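Local coordinates for lipolytic enzyme, G-D-S-L family (Bacteroides thetaiotaomicron, PDB 7BR2), which metabolises the drug diltiazem as a gut microbial serine esterase of the SGNH (GDSL) hydrolase superfamily, at residues G324-D327 with A328-A332. Sequence-based numbering, arbitrary orientation.
Sequences GTWD and AADLA
The Trp326 indole meets the first helical turn with an edge: its CD1 lies 3.9 Å from CB of Asp330, which sits near the ring plane, and the Asp330 carboxylate stands almost perpendicular to the indole, the planes 86° apart. CG of Trp326 lies anti to its own carbonyl carbon (chi1 -77°), which carries the indole beside the backbone N and brings CD1 to Asp330. CB of Trp326 lies 4.1 Å from CG of Leu331, an apolar contact. The second flat group, the Asp327 carboxylate, turns its OD1 to Ala329 N at 2.7 Å; the hydrogen bond is nearly straight (176°), and Ala329 N meets OD1 on the anti side, slightly out of the carboxylate plane. Asp327 is thus the N-cap where strand 321-327, an outermost strand of an antiparallel sheet, passes without a loop into helix 328-333, the segments 324-327 and 328-332 lying at about a right angle. Its backbone O takes the Leu331 N-H at 3.1 Å, and more weakly that of Asp330. Replacing Asp327 by an alanine would probably leave Ala329 N without its capping acceptor and fray the helix start. CB of Ala329 packs 3.4 Å from the same OD1. Beyond the turn, Trp326 pairs through its backbone with Tyr314 of the neighbouring strand, and Leu331 with Val307.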
ATOM      1  N   GLY A 324       1.861  28.050  10.479  1.00 48.99           N
ATOM      2  CA  GLY A 324       2.194  27.999  11.886  1.00 51.56           C
ATOM      3  C   GLY A 324       3.260  29.026  12.207  1.00 56.42           C
ATOM      4  O   GLY A 324       3.666  29.839  11.361  1.00 50.23           O
ATOM      5  N   THR A 325       3.716  28.977  13.451  1.00 53.82           N
ATOM      6  CA  THR A 325       4.742  29.892  13.924  1.00 51.84           C
ATOM      7  C   THR A 325       5.905  29.098  14.498  1.00 55.49           C
ATOM      8  O   THR A 325       5.710  28.129  15.241  1.00 54.17           O
ATOM      9  CB  THR A 325       4.174  30.867  14.961  1.00 56.78           C
ATOM     10  OG1 THR A 325       3.148  31.658  14.346  1.00 54.45           O
ATOM     11  CG2 THR A 325       5.256  31.796  15.481  1.00 57.31           C
ATOM     12  N   TRP A 326       7.115  29.506  14.128  1.00 55.02           N
ATOM     13  CA  TRP A 326       8.328  28.840  14.567  1.00 55.14           C
ATOM     14  C   TRP A 326       9.347  29.885  14.998  1.00 64.12           C
ATOM     15  O   TRP A 326       9.361  31.013  14.493  1.00 58.61           O
ATOM     16  CB  TRP A 326       8.944  27.977  13.454  1.00 58.98           C
ATOM     17  CG  TRP A 326       8.280  26.643  13.172  1.00 72.45           C
ATOM     18  CD1 TRP A 326       8.641  25.421  13.670  1.00 66.87           C
ATOM     19  CD2 TRP A 326       7.163  26.404  12.306  1.00 71.27           C
ATOM     20  NE1 TRP A 326       7.814  24.441  13.173  1.00 62.29           N
ATOM     21  CE2 TRP A 326       6.897  25.020  12.336  1.00 67.81           C
ATOM     22  CE3 TRP A 326       6.356  27.228  11.514  1.00 60.79           C
ATOM     23  CZ2 TRP A 326       5.862  24.446  11.604  1.00 55.80           C
ATOM     24  CZ3 TRP A 326       5.333  26.655  10.790  1.00 57.65           C
ATOM     25  CH2 TRP A 326       5.094  25.280  10.838  1.00 53.07           C
ATOM     26  N   ASP A 327      10.220  29.493  15.914  1.00 61.95           N
ATOM     27  CA  ASP A 327      11.415  30.281  16.152  1.00 59.54           C
ATOM     28  C   ASP A 327      12.470  29.961  15.105  1.00 59.59           C
ATOM     29  O   ASP A 327      12.572  28.830  14.616  1.00 55.54           O
ATOM     30  CB  ASP A 327      11.985  30.042  17.541  1.00 61.87           C
ATOM     31  CG  ASP A 327      13.143  30.960  17.827  1.00 66.58           C
ATOM     32  OD1 ASP A 327      14.260  30.661  17.350  1.00 69.08           O
ATOM     33  OD2 ASP A 327      12.928  32.010  18.472  1.00 71.56           O
ATOM     34  N   ALA A 328      13.266  30.976  14.762  1.00 54.96           N
ATOM     35  CA  ALA A 328      14.261  30.798  13.714  1.00 57.86           C
ATOM     36  C   ALA A 328      15.352  29.804  14.079  1.00 54.85           C
ATOM     37  O   ALA A 328      16.084  29.371  13.184  1.00 54.66           O
ATOM     38  CB  ALA A 328      14.890  32.136  13.349  1.00 58.55           C
ATOM     39  N   ALA A 329      15.477  29.417  15.348  1.00 57.08           N
ATOM     40  CA  ALA A 329      16.329  28.279  15.670  1.00 56.54           C
ATOM     41  C   ALA A 329      15.783  27.008  15.027  1.00 51.17           C
ATOM     42  O   ALA A 329      16.530  26.233  14.414  1.00 47.85           O
ATOM     43  CB  ALA A 329      16.450  28.121  17.186  1.00 48.59           C
ATOM     44  N   ASP A 330      14.466  26.789  15.139  1.00 51.40           N
ATOM     45  CA  ASP A 330      13.828  25.663  14.460  1.00 53.27           C
ATOM     46  C   ASP A 330      13.982  25.771  12.948  1.00 48.80           C
ATOM     47  O   ASP A 330      14.319  24.787  12.277  1.00 45.96           O
ATOM     48  CB  ASP A 330      12.348  25.598  14.833  1.00 57.61           C
ATOM     49  CG  ASP A 330      12.126  25.167  16.265  1.00 57.42           C
ATOM     50  OD1 ASP A 330      12.876  24.284  16.736  1.00 55.73           O
ATOM     51  OD2 ASP A 330      11.213  25.721  16.920  1.00 63.01           O
ATOM     52  N   LEU A 331      13.758  26.966  12.397  1.00 46.34           N
ATOM     53  CA  LEU A 331      13.881  27.151  10.955  1.00 45.41           C
ATOM     54  C   LEU A 331      15.296  26.842  10.474  1.00 48.92           C
ATOM     55  O   LEU A 331      15.482  26.227   9.415  1.00 42.32           O
ATOM     56  CB  LEU A 331      13.466  28.574  10.583  1.00 43.84           C
ATOM     57  CG  LEU A 331      11.991  28.890  10.847  1.00 44.24           C
ATOM     58  CD1 LEU A 331      11.648  30.358  10.618  1.00 42.11           C
ATOM     59  CD2 LEU A 331      11.136  28.011   9.965  1.00 47.75           C
ATOM     60  N   ALA A 332      16.310  27.243  11.246  1.00 48.87           N
ATOM     61  CA  ALA A 332      17.688  26.933  10.880  1.00 51.55           C
ATOM     62  C   ALA A 332      17.982  25.452  11.071  1.00 46.39           C
ATOM     63  O   ALA A 332      18.880  24.904  10.424  1.00 50.74           O
ATOM     64  CB  ALA A 332      18.662  27.791  11.698  1.00 49.62           C
TER